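Local coordinates for inosine-uridine preferring nucleoside hydrolase family protein (Bacillus anthracis, PDB 2C40) that belongs to the nucleoside hydrolase family and binds calcium and alpha-D-ribofuranose in a shared pocket at the C-terminal ends of the strands of its central sheet, at residues G10-D13 and D14-L18; V32-P36 and A37-L41; L122-T125 and G126-D130. All coordinates share one frame; numbering follows the deposited sequence. Where two conformers were deposited one is given.

Contact 1 (G10-D13 and D14-L18); sequences GGVD and DLVSL. With CA (calcium ion), chain C.
Asp14 reaches back over the start of its own helix to Gly11, the N-cap residue, where OD2 takes a weak hydrogen bond from Gly11 N at 3.0 Å. The same oxygen binds the calcium ion at 2.4 Å, while Asp14 OD1 completes a lopsided two-oxygen grip at 2.8 Å. With CG anti to its carbonyl carbon (chi1 -67°), the carboxylate lies beside the helix start and faces the metal. The tight part of the contact is the first helical turn. Val16 N bonds to Val12 O at 2.9 Å, and Asp13 O is held twice by Ser17: OG approaches at 2.6 Å with a modest tilt from the carbonyl plane, whereas Ser17 N sits well above that plane. The packing is looser where Val12 CG1 and Val16 CG2 meet at 4.2 Å, on the flank covered by helix 219-229. On the metal side a bound water, with Asp9, Asp247 and Thr125 among the other ligands, occupies the calcium shell. Calcium, holding both oxygens, probably fixes the rotation of the Asp14 carboxylate, with the weak Gly11 N-H bond as a lesser aid, and the metal site is thereby tied to the N-terminus of helix 12-21.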
loop_
_atom_site.group_PDB
_atom_site.type_symbol
_atom_site.label_atom_id
_atom_site.label_comp_id
_atom_site.label_asym_id
_atom_site.label_seq_id
_atom_site.Cartn_x
_atom_site.Cartn_y
_atom_site.Cartn_z
ATOM N N GLY A 10 11.643 0.422 10.267
ATOM C CA GLY A 10 10.323 -0.076 9.888
ATOM C C GLY A 10 9.746 0.361 8.559
ATOM O O GLY A 10 8.553 0.245 8.378
ATOM N N GLY A 11 10.569 0.878 7.640
ATOM C CA GLY A 11 10.167 0.970 6.211
ATOM C C GLY A 11 9.976 -0.446 5.665
ATOM O O GLY A 11 10.263 -1.447 6.325
ATOM N N VAL A 12 9.456 -0.543 4.452
ATOM C CA VAL A 12 9.275 -1.844 3.780
ATOM C C VAL A 12 10.577 -2.623 3.713
ATOM O O VAL A 12 10.589 -3.837 3.948
ATOM C CB VAL A 12 8.659 -1.656 2.391
ATOM C CG1 VAL A 12 8.875 -2.892 1.491
ATOM C CG2 VAL A 12 7.199 -1.398 2.547
ATOM N N ASP A 13 11.679 -1.957 3.392
ATOM C CA ASP A 13 12.936 -2.712 3.205
ATOM C C ASP A 13 13.629 -3.089 4.531
ATOM O O ASP A 13 14.410 -4.036 4.558
ATOM C CB ASP A 13 13.886 -2.067 2.154
ATOM C CG ASP A 13 14.397 -0.714 2.555
ATOM O OD1 ASP A 13 14.088 -0.300 3.698
ATOM O OD2 ASP A 13 15.112 -0.069 1.725
ATOM N N ASP A 14 13.313 -2.371 5.615
ATOM C CA ASP A 14 13.708 -2.762 6.972
ATOM C C ASP A 14 13.035 -4.060 7.368
ATOM O O ASP A 14 13.637 -4.945 7.948
ATOM C CB ASP A 14 13.288 -1.694 8.000
ATOM C CG ASP A 14 14.037 -0.381 7.830
ATOM O OD1 ASP A 14 15.169 -0.249 8.358
ATOM O OD2 ASP A 14 13.511 0.531 7.153
ATOM N N LEU A 15 11.751 -4.139 7.092
ATOM C CA LEU A 15 10.954 -5.293 7.481
ATOM C C LEU A 15 11.262 -6.504 6.602
ATOM O O LEU A 15 11.265 -7.666 7.068
ATOM C CB LEU A 15 9.468 -4.962 7.394
ATOM C CG LEU A 15 8.598 -4.491 8.558
ATOM C CD1 LEU A 15 9.253 -4.026 9.883
ATOM C CD2 LEU A 15 7.553 -3.458 8.036
ATOM N N VAL A 16 11.488 -6.247 5.336
ATOM C CA VAL A 16 11.953 -7.294 4.438
ATOM C C VAL A 16 13.335 -7.812 4.878
ATOM O O VAL A 16 13.643 -9.003 4.743
ATOM C CB VAL A 16 11.959 -6.803 2.986
ATOM C CG1 VAL A 16 12.780 -7.727 2.139
ATOM C CG2 VAL A 16 10.508 -6.685 2.472
ATOM N N SER A 17 14.158 -6.903 5.403
ATOM C CA SER A 17 15.508 -7.239 5.836
ATOM C C SER A 17 15.415 -8.157 7.040
ATOM O O SER A 17 16.110 -9.148 7.103
ATOM C CB SER A 17 16.301 -5.976 6.229
ATOM O OG SER A 17 16.715 -5.173 5.130
ATOM N N LEU A 18 14.550 -7.825 8.002
ATOM C CA LEU A 18 14.312 -8.697 9.129
ATOM C C LEU A 18 13.945 -10.106 8.685
ATOM O O LEU A 18 14.549 -11.096 9.117
ATOM C CB LEU A 18 13.208 -8.127 10.015
ATOM C CG LEU A 18 12.826 -8.978 11.219
ATOM C CD1 LEU A 18 13.966 -9.088 12.182
ATOM C CD2 LEU A 18 11.604 -8.393 11.897
HETATM CA CA CA C . 15.273 2.144 6.858
HETATM O O HOH W 1 15.378 4.601 7.094
#

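Contact 2 (V32-P36 and A37-L41); sequences VSVIP and ADCYL. With RIB (alpha-D-ribofuranose), chain D.
Ile35 O is approached by two groups from the residues that follow it: Ala37 N, which gives it a weak hydrogen bond of 2.9 Å bent to 142°, and the sulfur of Cys39, whose SG packs 3.4 Å away. The bent Ala37 bond spans a single residue, with Pro36 at the centre of an inverse gamma turn, the kink by which the chain leaves strand 27-34 on its way to helix 41-55. Cys39 SG lies between its own backbone N and carbonyl carbon (chi1 76°), a rotation that brings it back over the turn and within 4.0 Å of Val34 CG1. That same methyl also meets Leu41 CD1, at 4.1 Å. Leu41 then runs alongside the proline, both side chains pointing the same way, with Leu41 CB 3.9 Å from Pro36 CB. Opposite in character is Asp38, which turns from this apolar cluster into the ligand pocket: its OD1 stands 3.0 Å from C1 of alpha-D-ribofuranose and 3.2 Å from O2 of the sugar. Asp38 N donates a hydrogen bond to OD1 of Asp9, a residue of the calcium site, and Cys39 O accepts one from Arg78 NH2.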
loop_
_atom_site.group_PDB
_atom_site.type_symbol
_atom_site.label_atom_id
_atom_site.label_comp_id
_atom_site.label_asym_id
_atom_site.label_seq_id
_atom_site.Cartn_x
_atom_site.Cartn_y
_atom_site.Cartn_z
ATOM N N VAL A 32 16.617 -7.392 18.365
ATOM C CA VAL A 32 16.038 -6.544 17.330
ATOM C C VAL A 32 15.467 -5.366 18.062
ATOM O O VAL A 32 14.967 -5.532 19.156
ATOM C CB VAL A 32 14.960 -7.292 16.522
ATOM C CG1 VAL A 32 14.397 -6.417 15.445
ATOM C CG2 VAL A 32 15.553 -8.530 15.887
ATOM N N SER A 33 15.605 -4.174 17.498
ATOM C CA SER A 33 14.911 -2.991 18.011
ATOM C C SER A 33 14.426 -2.043 16.917
ATOM O O SER A 33 14.931 -2.022 15.780
ATOM C CB SER A 33 15.796 -2.272 19.027
ATOM O OG SER A 33 17.058 -2.016 18.490
ATOM N N VAL A 34 13.373 -1.302 17.248
ATOM C CA VAL A 34 12.705 -0.472 16.247
ATOM C C VAL A 34 12.811 0.966 16.680
ATOM O O VAL A 34 12.472 1.291 17.802
ATOM C CB VAL A 34 11.215 -0.851 16.067
ATOM C CG1 VAL A 34 10.545 -0.011 14.947
ATOM C CG2 VAL A 34 11.061 -2.341 15.822
ATOM N N ILE A 35 13.245 1.821 15.760
ATOM C CA ILE A 35 13.241 3.269 16.003
ATOM C C ILE A 35 12.166 3.917 15.108
ATOM O O ILE A 35 12.061 3.607 13.918
ATOM C CB ILE A 35 14.687 3.934 15.856
ATOM C CG1 ILE A 35 14.665 5.378 16.376
ATOM C CG2 ILE A 35 15.222 3.826 14.403
ATOM C CD1 ILE A 35 15.987 6.084 16.285
ATOM N N PRO A 36 11.321 4.788 15.693
ATOM C CA PRO A 36 10.226 5.396 14.938
ATOM C C PRO A 36 10.643 6.557 13.993
ATOM O O PRO A 36 10.176 7.684 14.123
ATOM C CB PRO A 36 9.260 5.823 16.072
ATOM C CG PRO A 36 10.134 6.219 17.151
ATOM C CD PRO A 36 11.273 5.186 17.118
ATOM N N ALA A 37 11.506 6.257 13.027
ATOM C CA ALA A 37 12.042 7.272 12.136
ATOM C C ALA A 37 11.220 7.217 10.838
ATOM O O ALA A 37 10.285 8.004 10.679
ATOM C CB ALA A 37 13.525 7.066 11.906
ATOM N N ASP A 38 11.515 6.281 9.940
ATOM C CA ASP A 38 10.693 6.117 8.730
ATOM C C ASP A 38 9.489 5.201 8.968
ATOM O O ASP A 38 9.120 4.393 8.122
ATOM C CB ASP A 38 11.552 5.589 7.615
ATOM C CG ASP A 38 10.941 5.767 6.273
ATOM O OD1 ASP A 38 11.423 5.059 5.385
ATOM O OD2 ASP A 38 9.990 6.554 6.112
ATOM N N CYS A 39 8.921 5.303 10.153
ATOM C CA CYS A 39 7.798 4.481 10.554
ATOM C C CYS A 39 7.136 5.096 11.775
ATOM O O CYS A 39 7.726 5.904 12.464
ATOM C CB CYS A 39 8.216 3.035 10.878
ATOM S SG CYS A 39 9.056 2.729 12.477
ATOM N N TYR A 40 5.884 4.715 11.979
ATOM C CA TYR A 40 5.218 4.843 13.248
ATOM C C TYR A 40 5.560 3.613 14.088
ATOM O O TYR A 40 5.630 2.515 13.591
ATOM C CB TYR A 40 3.712 4.996 13.031
ATOM C CG TYR A 40 3.333 6.366 12.492
ATOM C CD1 TYR A 40 3.384 6.658 11.118
ATOM C CD2 TYR A 40 2.976 7.383 13.355
ATOM C CE1 TYR A 40 3.059 7.932 10.641
ATOM C CE2 TYR A 40 2.622 8.645 12.882
ATOM C CZ TYR A 40 2.661 8.905 11.527
ATOM O OH TYR A 40 2.310 10.162 11.112
ATOM N N LEU A 41 5.794 3.815 15.375
ATOM C CA LEU A 41 6.342 2.757 16.230
ATOM C C LEU A 41 5.454 1.519 16.362
ATOM O O LEU A 41 5.933 0.385 16.337
ATOM C CB LEU A 41 6.635 3.318 17.620
ATOM C CG LEU A 41 7.392 2.410 18.604
ATOM C CD1 LEU A 41 8.812 2.025 18.120
ATOM C CD2 LEU A 41 7.403 3.161 19.942
HETATM O O5 RIB D . 17.741 7.196 2.975
HETATM C C5 RIB D . 17.345 5.822 2.702
HETATM C C4 RIB D . 16.538 5.318 3.900
HETATM O O4 RIB D . 15.317 6.087 3.929
HETATM C C3 RIB D . 16.164 3.823 3.963
HETATM O O3 RIB D . 16.934 3.198 5.042
HETATM C C2 RIB D . 14.576 3.768 4.080
HETATM O O2 RIB D . 13.836 2.922 5.077
HETATM C C1 RIB D . 14.169 5.255 4.236
#

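Contact 3 (L122-T125 and G126-D130); sequences LLFT and GPLTD. With CA (calcium ion), chain C.
The junction between strand 120-124 and helix 129-137, in the beta-alpha-beta unit that continues to strand 145-151, carries one backbone ligand of the calcium site. Thr125, the first residue past the strand, supplies it: Thr125 O binds the metal at 2.5 Å, next to a water in the same coordination shell, and the oxygen also accepts a hydrogen bond from Asn173 ND2. Calcium and amide together thus engage the carbonyl, which would be expected to polarise it. The chain bends at Thr125 and runs on extended through Gly126, whose O is taken up by Trp150 NE1.

On the strand side of the bend, Phe124 carries the packing. Its CG is anti to the carbonyl carbon (chi1 -80°), which directs the ring toward the residues leading into the helix. There the ring is met along one side. Pro127 O lies in the ring plane at the edge, 3.9 Å from Phe124 CD2, so that a polar backbone atom faces the aromatic C-H. Leu128, the N-cap residue, comes in obliquely, its CD2 4.1 Å from Phe124 CD2 and 4.2 Å from Phe124 CB. Farther along, Asp130 CB approaches the edge near the ring plane, 4.5 Å from Phe124 CE2. With no hydrogen bond across the bend, the side chains meet by van der Waals packing alone. The polar end of Asp130 looks elsewhere, its OD1 receiving Ser65 OG and Ser67 OG.

Strand 120-124 lies between strands 2-8 and 145-151 in the sheet, with backbone hydrogen bonds to both. Helix 105-115 packs on Leu122 and Phe124 through Leu109, while Leu128 rests on Leu148 and Trp150 of strand 145-151.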
loop_
_atom_site.group_PDB
_atom_site.type_symbol
_atom_site.label_atom_id
_atom_site.label_comp_id
_atom_site.label_asym_id
_atom_site.label_seq_id
_atom_site.Cartn_x
_atom_site.Cartn_y
_atom_site.Cartn_z
ATOM N N LEU A 122 26.786 -4.930 14.655
ATOM C CA LEU A 122 25.636 -4.025 14.670
ATOM C C LEU A 122 25.215 -3.692 13.261
ATOM O O LEU A 122 26.043 -3.331 12.419
ATOM C CB LEU A 122 25.985 -2.717 15.362
ATOM C CG LEU A 122 26.465 -2.775 16.788
ATOM C CD1 LEU A 122 26.731 -1.326 17.214
ATOM C CD2 LEU A 122 25.429 -3.428 17.675
ATOM N N LEU A 123 23.937 -3.882 12.993
ATOM C CA LEU A 123 23.352 -3.637 11.721
ATOM C C LEU A 123 22.247 -2.593 11.958
ATOM O O LEU A 123 21.263 -2.882 12.643
ATOM C CB LEU A 123 22.722 -4.935 11.230
ATOM C CG LEU A 123 22.411 -5.137 9.752
ATOM C CD1 LEU A 123 21.196 -5.998 9.613
ATOM C CD2 LEU A 123 22.299 -3.895 8.941
ATOM N N PHE A 124 22.443 -1.384 11.422
ATOM C CA PHE A 124 21.484 -0.308 11.544
ATOM C C PHE A 124 21.031 0.097 10.131
ATOM O O PHE A 124 21.848 0.533 9.271
ATOM C CB PHE A 124 22.079 0.882 12.280
ATOM C CG PHE A 124 22.103 0.738 13.783
ATOM C CD1 PHE A 124 22.718 -0.337 14.392
ATOM C CD2 PHE A 124 21.476 1.659 14.601
ATOM C CE1 PHE A 124 22.738 -0.493 15.797
ATOM C CE2 PHE A 124 21.510 1.516 16.001
ATOM C CZ PHE A 124 22.133 0.412 16.572
ATOM N N THR A 125 19.707 -0.011 9.920
ATOM C CA THR A 125 19.103 0.348 8.691
ATOM C C THR A 125 18.158 1.568 8.776
ATOM O O THR A 125 17.619 1.969 7.757
ATOM C CB THR A 125 18.419 -0.857 7.993
ATOM O OG1 THR A 125 17.344 -1.404 8.780
ATOM C CG2 THR A 125 19.433 -1.916 7.688
ATOM N N GLY A 126 18.050 2.179 9.950
ATOM C CA GLY A 126 17.516 3.508 10.140
ATOM C C GLY A 126 18.624 4.449 10.654
ATOM O O GLY A 126 19.811 4.135 10.559
ATOM N N PRO A 127 18.242 5.622 11.204
ATOM C CA PRO A 127 19.143 6.562 11.874
ATOM C C PRO A 127 19.978 5.933 12.996
ATOM O O PRO A 127 19.626 4.853 13.470
ATOM C CB PRO A 127 18.152 7.547 12.480
ATOM C CG PRO A 127 17.003 7.541 11.547
ATOM C CD PRO A 127 16.861 6.108 11.223
ATOM N N LEU A 128 21.012 6.635 13.467
ATOM C CA LEU A 128 21.949 6.074 14.431
ATOM C C LEU A 128 21.672 6.424 15.881
ATOM O O LEU A 128 22.453 6.077 16.730
ATOM C CB LEU A 128 23.370 6.503 14.080
ATOM C CG LEU A 128 24.007 5.755 12.907
ATOM C CD1 LEU A 128 25.278 6.506 12.531
ATOM C CD2 LEU A 128 24.299 4.303 13.281
ATOM N N THR A 129 20.553 7.060 16.190
ATOM C CA THR A 129 20.413 7.673 17.519
ATOM C C THR A 129 20.311 6.696 18.700
ATOM O O THR A 129 20.849 7.004 19.771
ATOM C CB THR A 129 19.438 8.896 17.581
ATOM O OG1 THR A 129 18.564 8.869 18.740
ATOM C CG2 THR A 129 18.740 9.151 16.332
ATOM N N ASP A 130 19.751 5.493 18.496
ATOM C CA ASP A 130 19.790 4.485 19.599
ATOM C C ASP A 130 21.240 4.070 19.939
ATOM O O ASP A 130 21.570 3.781 21.114
ATOM C CB ASP A 130 18.971 3.213 19.284
ATOM C CG ASP A 130 17.448 3.428 19.324
ATOM O OD1 ASP A 130 16.941 4.272 20.092
ATOM O OD2 ASP A 130 16.746 2.697 18.575
HETATM CA CA CA C . 15.273 2.144 6.858
HETATM O O HOH W 1 15.378 4.601 7.094
#

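How the contacts relate
The three contacts gather at the C-terminal ends of neighbouring parallel strands, around one calcium ion and the sugar beside it. Contacts 1 and 3, with centres about 13 Å apart, share the metal and its water, and a probable hydrogen bond joins Asp14 OD1 to Thr125 OG1 at 2.5 Å. Contact 2 lies about 10 Å from each of them, centre to centre. It leans on contact 3 where Ala37 CB meets Pro127 CG at 3.5 Å, and touches contact 1 where Gly10 O lies 3.8 Å from Cys39 CB. Asp38 adds a sugar-facing carboxylate to the pocket, to which Asp13, Asp14 and Thr125 also belong.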